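Predicted DNA-binding transcriptional regulator (Aliivibrio fischeri ES114, PDB 7DWN) probably binds cis-regulatory DNA as a tetrameric transcription factor of the LysR family and controls transcription of its target genes. Local coordinates at residues A142-L147 against R276-G281; V213-I218 against Q235-L240; A148-I153 against P265-A270. One frame throughout, in Å; residues are numbered along the deposited sequence.

Contact 1: A142-L147 against R276-G281; sequences ACDILL and RLHPAG
Asp144 and His278 meet at the edge of the imidazole, where carboxylate oxygen OD2 of Asp144 stands 3.2 Å from CE1 of His278, close to the plane of the ring. The two side chains cross at about a right angle, and the carboxylate is turned 64° from the ring plane. OD2 faces the carbon CE1 rather than a ring nitrogen, so the pair is a polar edge contact; NE2 of His278 is 4.0 Å from OD2 of Asp144. Beside it lies an apolar patch in which Leu277 turns one methyl, CD2, to both Asp144 and Ile145: it lies 4.0 Å from CB of Asp144 and 4.0 Å from CG1 of Ile145. The tip of Ile145 goes further, its CD1 resting 3.7 Å from the carbonyl O of Gly281 in the first turn of helix 279-290.

Asp144 and Ile145 both carry their gamma branch (CG, CG1) anti to the carbonyl carbon, whereas CG of His278 takes the crowded place between backbone N and carbonyl carbon (chi1 55°). This folds the imidazole of the N-cap residue back over the helix start, with N of Gly281 3.4 Å above one face, near the rim.

OD2 of Asp144 accepts a hydrogen bond from the backbone N of Gln96, and NE2 of His278 makes a weak one to the carbonyl O of Val94, so strand 94-99 holds both polar groups. Pro61 of a second subunit packs on His278.

The contact thus seats the start of the C-terminal helix against the beginning of strand 145-149 and the residue before it in the LysR substrate-binding domain. Because NE2 faces a carbonyl oxygen, it probably carries a proton, and the nearby carboxylate would tend to favour a positively charged imidazole.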
loop_
_atom_site.group_PDB
_atom_site.type_symbol
_atom_site.label_atom_id
_atom_site.label_comp_id
_atom_site.label_asym_id
_atom_site.label_seq_id
_atom_site.Cartn_x
_atom_site.Cartn_y
_atom_site.Cartn_z
ATOM N N ALA A 142 4.277 12.674 11.169
ATOM C CA ALA A 142 3.202 13.534 10.690
ATOM C C ALA A 142 2.785 14.566 11.728
ATOM O O ALA A 142 2.198 15.591 11.364
ATOM C CB ALA A 142 1.997 12.690 10.280
ATOM N N CYS A 143 3.062 14.316 13.006
ATOM C CA CYS A 143 2.835 15.292 14.060
ATOM C C CYS A 143 3.954 15.175 15.084
ATOM O O CYS A 143 4.554 14.110 15.253
ATOM C CB CYS A 143 1.469 15.106 14.738
ATOM S SG CYS A 143 1.227 13.511 15.543
ATOM N N ASP A 144 4.234 16.287 15.761
ATOM C CA ASP A 144 5.302 16.333 16.751
ATOM C C ASP A 144 4.835 15.883 18.129
ATOM O O ASP A 144 5.532 15.113 18.799
ATOM C CB ASP A 144 5.876 17.749 16.835
ATOM C CG ASP A 144 6.351 18.267 15.490
ATOM O OD1 ASP A 144 6.977 17.488 14.741
ATOM O OD2 ASP A 144 6.089 19.449 15.182
ATOM N N ILE A 145 3.668 16.352 18.564
ATOM C CA ILE A 145 3.146 16.078 19.896
ATOM C C ILE A 145 1.679 15.691 19.774
ATOM O O ILE A 145 0.921 16.321 19.030
ATOM C CB ILE A 145 3.319 17.294 20.832
ATOM C CG1 ILE A 145 4.802 17.632 20.999
ATOM C CG2 ILE A 145 2.671 17.031 22.186
ATOM C CD1 ILE A 145 5.052 18.992 21.604
ATOM N N LEU A 146 1.284 14.652 20.502
ATOM C CA LEU A 146 -0.081 14.148 20.496
ATOM C C LEU A 146 -0.719 14.416 21.852
ATOM O O LEU A 146 -0.158 14.049 22.885
ATOM C CB LEU A 146 -0.100 12.650 20.186
ATOM C CG LEU A 146 -1.433 11.915 20.300
ATOM C CD1 LEU A 146 -2.462 12.575 19.407
ATOM C CD2 LEU A 146 -1.260 10.453 19.928
ATOM N N LEU A 147 -1.879 15.060 21.854
ATOM C CA LEU A 147 -2.630 15.292 23.085
ATOM C C LEU A 147 -3.795 14.313 23.084
ATOM O O LEU A 147 -4.773 14.500 22.358
ATOM C CB LEU A 147 -3.105 16.739 23.179
ATOM C CG LEU A 147 -2.176 17.782 23.807
ATOM C CD1 LEU A 147 -0.828 17.843 23.107
ATOM C CD2 LEU A 147 -2.845 19.144 23.789
ATOM N N ARG A 276 14.474 14.181 20.060
ATOM C CA ARG A 276 14.745 15.610 19.974
ATOM C C ARG A 276 13.807 16.242 18.958
ATOM O O ARG A 276 13.754 15.808 17.802
ATOM C CB ARG A 276 16.193 15.887 19.571
ATOM C CG ARG A 276 17.248 15.413 20.550
ATOM C CD ARG A 276 18.629 15.930 20.149
ATOM N NE ARG A 276 18.962 15.619 18.759
ATOM C CZ ARG A 276 18.865 16.481 17.750
ATOM N NH1 ARG A 276 18.441 17.718 17.970
ATOM N NH2 ARG A 276 19.188 16.105 16.520
ATOM N N LEU A 277 13.077 17.261 19.389
ATOM C CA LEU A 277 12.268 18.081 18.502
ATOM C C LEU A 277 13.031 19.349 18.140
ATOM O O LEU A 277 14.066 19.674 18.726
ATOM C CB LEU A 277 10.929 18.434 19.161
ATOM C CG LEU A 277 9.730 17.500 18.979
ATOM C CD1 LEU A 277 10.078 16.067 19.325
ATOM C CD2 LEU A 277 8.568 17.979 19.836
ATOM N N HIS A 278 12.508 20.067 17.147
ATOM C CA HIS A 278 13.003 21.403 16.875
ATOM C C HIS A 278 12.739 22.287 18.093
ATOM O O HIS A 278 11.849 21.993 18.895
ATOM C CB HIS A 278 12.341 21.973 15.619
ATOM C CG HIS A 278 10.845 21.978 15.665
ATOM N ND1 HIS A 278 10.095 20.822 15.683
ATOM C CD2 HIS A 278 9.958 23.001 15.681
ATOM C CE1 HIS A 278 8.811 21.132 15.718
ATOM N NE2 HIS A 278 8.701 22.448 15.717
ATOM N N PRO A 279 13.521 23.362 18.265
ATOM C CA PRO A 279 13.394 24.178 19.491
ATOM C C PRO A 279 11.967 24.564 19.855
ATOM O O PRO A 279 11.602 24.516 21.037
ATOM C CB PRO A 279 14.252 25.405 19.161
ATOM C CG PRO A 279 15.312 24.867 18.252
ATOM C CD PRO A 279 14.643 23.807 17.418
ATOM N N ALA A 280 11.143 24.933 18.868
ATOM C CA ALA A 280 9.750 25.265 19.157
ATOM C C ALA A 280 8.989 24.057 19.692
ATOM O O ALA A 280 8.153 24.188 20.597
ATOM C CB ALA A 280 9.072 25.814 17.903
ATOM N N GLY A 281 9.262 22.871 19.140
ATOM C CA GLY A 281 8.618 21.669 19.640
ATOM C C GLY A 281 8.980 21.375 21.082
ATOM O O GLY A 281 8.116 21.032 21.894
#

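Contact 2: V213-I218 against Q235-L240; sequences VALTPI and QGIAWL
Apolar side chains make most of this contact, and Leu215 is at its centre. With CG anti to the carbonyl carbon (chi1 -54°), it turns CD1 to Trp239 and CD2 mainly to Ile237: CD1 of Leu215 approaches the six-membered ring of Trp239 obliquely, 3.8 Å from CZ3, while CD2 of Leu215 meets CD1 of Ile237 tip to tip at 3.6 Å. Leu215 and Ile237 cross at about a right angle. CG1 of Ile237 occupies the crowded position between backbone N and carbonyl carbon, which brings its end closer to strand 215-221. Val213 extends the patch from the loop before that strand, its CG2 lying 4.2 Å from CH2 of Trp239, again oblique to the indole.

The segments run 132° apart and do not pair as strands. Strand 215-221 pairs in parallel with 191-195, whereas 238-241 belongs to the larger mixed sheet; helix 224-232 connects them in the LysR substrate-binding domain, which has the fold of periplasmic binding proteins. Trp193, on strand 191-195, packs against Leu215 and meets the Trp239 ring with the two planes about 80° apart.

Polar atoms enter in two places. CD1 of Ile218 reaches 3.3 Å from the carbonyl O of Gln235, an apolar methyl against a backbone acceptor. The indole NE1 of Trp239 is hydrogen-bonded to the carbonyl O of Leu262, which helps to fix the rotation of the ring that Leu215 touches.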
loop_
_atom_site.group_PDB
_atom_site.type_symbol
_atom_site.label_atom_id
_atom_site.label_comp_id
_atom_site.label_asym_id
_atom_site.label_seq_id
_atom_site.Cartn_x
_atom_site.Cartn_y
_atom_site.Cartn_z
ATOM N N VAL A 213 -26.377 0.828 37.448
ATOM C CA VAL A 213 -27.367 1.824 37.057
ATOM C C VAL A 213 -28.281 1.238 35.988
ATOM O O VAL A 213 -27.900 0.325 35.249
ATOM C CB VAL A 213 -26.694 3.118 36.548
ATOM C CG1 VAL A 213 -26.017 3.856 37.694
ATOM C CG2 VAL A 213 -25.681 2.788 35.471
ATOM N N ALA A 214 -29.501 1.771 35.912
ATOM C CA ALA A 214 -30.489 1.358 34.920
ATOM C C ALA A 214 -30.520 2.415 33.821
ATOM O O ALA A 214 -31.067 3.505 34.008
ATOM C CB ALA A 214 -31.863 1.173 35.559
ATOM N N LEU A 215 -29.932 2.090 32.675
ATOM C CA LEU A 215 -29.798 3.017 31.561
ATOM C C LEU A 215 -30.471 2.439 30.325
ATOM O O LEU A 215 -30.420 1.226 30.097
ATOM C CB LEU A 215 -28.324 3.294 31.251
ATOM C CG LEU A 215 -27.440 3.777 32.400
ATOM C CD1 LEU A 215 -25.977 3.766 31.986
ATOM C CD2 LEU A 215 -27.867 5.164 32.839
ATOM N N THR A 216 -31.093 3.300 29.528
ATOM C CA THR A 216 -31.568 2.901 28.206
ATOM C C THR A 216 -30.933 3.814 27.167
ATOM O O THR A 216 -31.178 5.037 27.185
ATOM C CB THR A 216 -33.099 2.939 28.111
ATOM O OG1 THR A 216 -33.492 2.918 26.736
ATOM C CG2 THR A 216 -33.673 4.171 28.796
ATOM N N PRO A 217 -30.088 3.291 26.278
ATOM C CA PRO A 217 -29.353 4.154 25.341
ATOM C C PRO A 217 -30.286 4.717 24.280
ATOM O O PRO A 217 -30.960 3.966 23.572
ATOM C CB PRO A 217 -28.308 3.208 24.728
ATOM C CG PRO A 217 -28.337 1.964 25.577
ATOM C CD PRO A 217 -29.721 1.875 26.123
ATOM N N ILE A 218 -30.326 6.042 24.167
ATOM C CA ILE A 218 -31.147 6.691 23.152
ATOM C C ILE A 218 -30.322 7.463 22.138
ATOM O O ILE A 218 -30.886 7.992 21.174
ATOM C CB ILE A 218 -32.206 7.616 23.783
ATOM C CG1 ILE A 218 -31.535 8.838 24.411
ATOM C CG2 ILE A 218 -33.037 6.849 24.803
ATOM C CD1 ILE A 218 -32.495 9.951 24.743
ATOM N N GLN A 235 -32.343 16.022 27.123
ATOM C CA GLN A 235 -32.641 14.798 26.391
ATOM C C GLN A 235 -32.251 13.539 27.151
ATOM O O GLN A 235 -32.804 12.470 26.874
ATOM C CB GLN A 235 -31.938 14.813 25.031
ATOM C CG GLN A 235 -32.414 15.918 24.104
ATOM C CD GLN A 235 -33.894 15.810 23.784
ATOM O OE1 GLN A 235 -34.613 16.810 23.770
ATOM N NE2 GLN A 235 -34.358 14.592 23.526
ATOM N N GLY A 236 -31.319 13.635 28.093
ATOM C CA GLY A 236 -30.897 12.471 28.843
ATOM C C GLY A 236 -29.715 12.807 29.730
ATOM O O GLY A 236 -29.374 13.978 29.923
ATOM N N ILE A 237 -29.098 11.760 30.264
ATOM C CA ILE A 237 -27.949 11.900 31.146
ATOM C C ILE A 237 -26.697 11.488 30.391
ATOM O O ILE A 237 -26.752 10.755 29.400
ATOM C CB ILE A 237 -28.088 11.065 32.431
ATOM C CG1 ILE A 237 -28.091 9.571 32.095
ATOM C CG2 ILE A 237 -29.345 11.447 33.156
ATOM C CD1 ILE A 237 -27.439 8.720 33.155
ATOM N N ALA A 238 -25.548 11.946 30.886
ATOM C CA ALA A 238 -24.317 11.488 30.255
ATOM C C ALA A 238 -23.149 11.628 31.218
ATOM O O ALA A 238 -23.161 12.475 32.110
ATOM C CB ALA A 238 -24.027 12.255 28.959
ATOM N N TRP A 239 -22.140 10.779 31.024
ATOM C CA TRP A 239 -20.883 10.885 31.753
ATOM C C TRP A 239 -19.987 11.850 30.989
ATOM O O TRP A 239 -19.429 11.503 29.945
ATOM C CB TRP A 239 -20.227 9.519 31.919
ATOM C CG TRP A 239 -20.725 8.767 33.114
ATOM C CD1 TRP A 239 -20.120 8.672 34.334
ATOM C CD2 TRP A 239 -21.936 8.013 33.205
ATOM N NE1 TRP A 239 -20.881 7.899 35.179
ATOM C CE2 TRP A 239 -22.001 7.482 34.509
ATOM C CE3 TRP A 239 -22.972 7.735 32.309
ATOM C CZ2 TRP A 239 -23.067 6.692 34.939
ATOM C CZ3 TRP A 239 -24.022 6.947 32.736
ATOM C CH2 TRP A 239 -24.062 6.434 34.038
ATOM N N LEU A 240 -19.851 13.059 31.505
ATOM C CA LEU A 240 -19.057 14.066 30.832
ATOM C C LEU A 240 -17.789 14.366 31.620
ATOM O O LEU A 240 -17.805 14.325 32.855
ATOM C CB LEU A 240 -19.859 15.359 30.646
ATOM C CG LEU A 240 -21.168 15.182 29.875
ATOM C CD1 LEU A 240 -21.892 16.509 29.705
ATOM C CD2 LEU A 240 -20.886 14.545 28.528
#

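Contact 3: A148-I153 against P265-A270; sequences AFDDDI and PIEYYA
Three first torsions set the side chains between the two segments: CG of Phe149 is anti to the carbonyl carbon (chi1 -67°), CG of Asp150 is anti to the backbone N (chi1 -172°), and CG of Tyr268 sits in the crowded place between N and carbonyl carbon. Phe149 consequently brings CD1 to within 3.8 Å of CB of Tyr268, the two side chains crossing obliquely, while the carbonyl O of Glu267 lies at the edge of the phenyl ring, in its plane.

The backbones join as antiparallel strands in the mixed sheet of the LysR substrate-binding domain. Ala148 and Tyr269 form a hydrogen-bonded pair: N of Tyr269 donates almost straight to O of Ala148 at 2.8 Å, and N of Ala148 returns a 3.0 Å bond to O of Tyr269. Phe149 with Tyr268 is the next, non-hydrogen-bonded pair. Past the end of strand 145-149, N of Asp150 reaches O of Glu267 at 3.1 Å, but from above the carbonyl plane and with a more bent N-H.

Asp150 lies alongside Tyr269, its carboxylate 30° from the ring plane and OD1 of Asp150 3.6 Å from CE1 of Tyr269. Glu267 runs the same way, its OE1 accepting a 3.0 Å bond from OH of Tyr269. OE1 of Glu267 and OD2 of Asp150 are 3.8 Å apart, like charges whose repulsion is probably eased by Arg155, the salt-bridge partner of OD1 of Asp150.

A bound MES, probably from the crystallisation liquor, lies about 4 Å from the Phe149 side chain, consistent with a pocket there; Phe149 also touches Met202 of helix 201-209. Strand 264-272 pairs on with 160-174; helix 101-114 packs against Phe149 and Tyr268 through Leu103, and Tyr269 and Ala148 occupy the other face of the sheet.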
loop_
_atom_site.group_PDB
_atom_site.type_symbol
_atom_site.label_atom_id
_atom_site.label_comp_id
_atom_site.label_asym_id
_atom_site.label_seq_id
_atom_site.Cartn_x
_atom_site.Cartn_y
_atom_site.Cartn_z
ATOM N N ALA A 148 -3.694 13.253 23.885
ATOM C CA ALA A 148 -4.708 12.207 23.830
ATOM C C ALA A 148 -4.972 11.693 25.236
ATOM O O ALA A 148 -4.386 12.166 26.209
ATOM C CB ALA A 148 -4.288 11.077 22.883
ATOM N N PHE A 149 -5.885 10.737 25.348
ATOM C CA PHE A 149 -6.210 10.166 26.643
ATOM C C PHE A 149 -5.353 8.932 26.911
ATOM O O PHE A 149 -4.564 8.494 26.070
ATOM C CB PHE A 149 -7.699 9.829 26.723
ATOM C CG PHE A 149 -8.594 11.037 26.705
ATOM C CD1 PHE A 149 -8.827 11.763 27.863
ATOM C CD2 PHE A 149 -9.194 11.452 25.528
ATOM C CE1 PHE A 149 -9.645 12.877 27.849
ATOM C CE2 PHE A 149 -10.013 12.562 25.507
ATOM C CZ PHE A 149 -10.239 13.277 26.669
ATOM N N ASP A 150 -5.512 8.380 28.114
ATOM C CA ASP A 150 -4.701 7.260 28.578
ATOM C C ASP A 150 -4.743 6.105 27.588
ATOM O O ASP A 150 -5.814 5.586 27.267
ATOM C CB ASP A 150 -5.201 6.803 29.953
ATOM C CG ASP A 150 -4.288 5.773 30.602
ATOM O OD1 ASP A 150 -3.115 5.658 30.186
ATOM O OD2 ASP A 150 -4.746 5.073 31.529
ATOM N N ASP A 151 -3.568 5.706 27.104
ATOM C CA ASP A 151 -3.448 4.650 26.104
ATOM C C ASP A 151 -2.288 3.745 26.487
ATOM O O ASP A 151 -1.164 4.224 26.666
ATOM C CB ASP A 151 -3.236 5.237 24.706
ATOM C CG ASP A 151 -3.118 4.172 23.636
ATOM O OD1 ASP A 151 -4.158 3.606 23.235
ATOM O OD2 ASP A 151 -1.983 3.900 23.195
ATOM N N ASP A 152 -2.559 2.441 26.598
ATOM C CA ASP A 152 -1.539 1.495 27.042
ATOM C C ASP A 152 -0.346 1.424 26.096
ATOM O O ASP A 152 0.743 1.029 26.524
ATOM C CB ASP A 152 -2.151 0.100 27.207
ATOM C CG ASP A 152 -3.122 0.022 28.370
ATOM O OD1 ASP A 152 -3.006 0.848 29.298
ATOM O OD2 ASP A 152 -3.999 -0.869 28.358
ATOM N N ILE A 153 -0.520 1.789 24.830
ATOM C CA ILE A 153 0.575 1.743 23.866
ATOM C C ILE A 153 1.360 3.046 23.856
ATOM O O ILE A 153 2.591 3.046 23.926
ATOM C CB ILE A 153 0.033 1.403 22.458
ATOM C CG1 ILE A 153 -0.537 -0.017 22.420
ATOM C CG2 ILE A 153 1.121 1.574 21.405
ATOM C CD1 ILE A 153 -2.023 -0.100 22.726
ATOM N N PRO A 265 -12.528 7.864 37.251
ATOM C CA PRO A 265 -11.280 8.572 36.940
ATOM C C PRO A 265 -10.865 8.377 35.489
ATOM O O PRO A 265 -11.028 7.299 34.913
ATOM C CB PRO A 265 -10.267 7.942 37.903
ATOM C CG PRO A 265 -10.802 6.580 38.160
ATOM C CD PRO A 265 -12.303 6.720 38.152
ATOM N N ILE A 266 -10.336 9.450 34.895
ATOM C CA ILE A 266 -9.701 9.415 33.583
ATOM C C ILE A 266 -8.432 10.255 33.661
ATOM O O ILE A 266 -8.285 11.117 34.527
ATOM C CB ILE A 266 -10.619 9.934 32.449
ATOM C CG1 ILE A 266 -11.153 11.332 32.776
ATOM C CG2 ILE A 266 -11.760 8.961 32.184
ATOM C CD1 ILE A 266 -11.982 11.942 31.654
ATOM N N GLU A 267 -7.501 9.986 32.750
ATOM C CA GLU A 267 -6.237 10.708 32.692
ATOM C C GLU A 267 -5.970 11.110 31.253
ATOM O O GLU A 267 -6.306 10.363 30.329
ATOM C CB GLU A 267 -5.075 9.848 33.207
ATOM C CG GLU A 267 -5.268 9.298 34.607
ATOM C CD GLU A 267 -4.379 8.105 34.882
ATOM O OE1 GLU A 267 -3.609 7.718 33.976
ATOM O OE2 GLU A 267 -4.454 7.549 35.999
ATOM N N TYR A 268 -5.370 12.282 31.044
ATOM C CA TYR A 268 -4.949 12.615 29.689
ATOM C C TYR A 268 -3.480 13.013 29.656
ATOM O O TYR A 268 -2.932 13.550 30.624
ATOM C CB TYR A 268 -5.832 13.699 29.035
ATOM C CG TYR A 268 -6.124 14.928 29.855
ATOM C CD1 TYR A 268 -7.213 14.966 30.714
ATOM C CD2 TYR A 268 -5.344 16.067 29.731
ATOM C CE1 TYR A 268 -7.499 16.094 31.451
ATOM C CE2 TYR A 268 -5.621 17.203 30.465
ATOM C CZ TYR A 268 -6.700 17.210 31.324
ATOM O OH TYR A 268 -6.985 18.337 32.060
ATOM N N TYR A 269 -2.853 12.725 28.515
ATOM C CA TYR A 269 -1.411 12.726 28.347
ATOM C C TYR A 269 -0.992 13.516 27.116
ATOM O O TYR A 269 -1.750 13.672 26.147
ATOM C CB TYR A 269 -0.865 11.307 28.177
ATOM C CG TYR A 269 -0.891 10.431 29.405
ATOM C CD1 TYR A 269 -2.064 9.815 29.822
ATOM C CD2 TYR A 269 0.270 10.193 30.129
ATOM C CE1 TYR A 269 -2.081 9.001 30.940
ATOM C CE2 TYR A 269 0.263 9.383 31.246
ATOM C CZ TYR A 269 -0.913 8.790 31.647
ATOM O OH TYR A 269 -0.917 7.983 32.759
ATOM N N ALA A 270 0.248 13.994 27.178
ATOM C CA ALA A 270 1.019 14.389 26.011
ATOM C C ALA A 270 1.949 13.239 25.643
ATOM O O ALA A 270 2.624 12.679 26.512
ATOM C CB ALA A 270 1.824 15.659 26.288
#

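Counting from the N terminus, the first segment to take part is 142-147, leading into strand 145-149, whose beginning serves contact 1 and whose end serves contact 3. The chain then runs through 160-174 and 191-195 to 213-218, where contact 2 closes the shortest loop, with 235-240. On the way back, 265-270 closes contact 3 and 276-281 closes contact 1, so the three loops nest without crossing, contact 2 innermost. Contacts 1 and 3 touch where O of Leu146 packs on CB of Ala270; contact 2 stands apart, its centre about 24 Å from that of contact 3. Together they tie the C-terminal helix, the central mixed sheet and the smaller parallel sheet within the substrate-binding region.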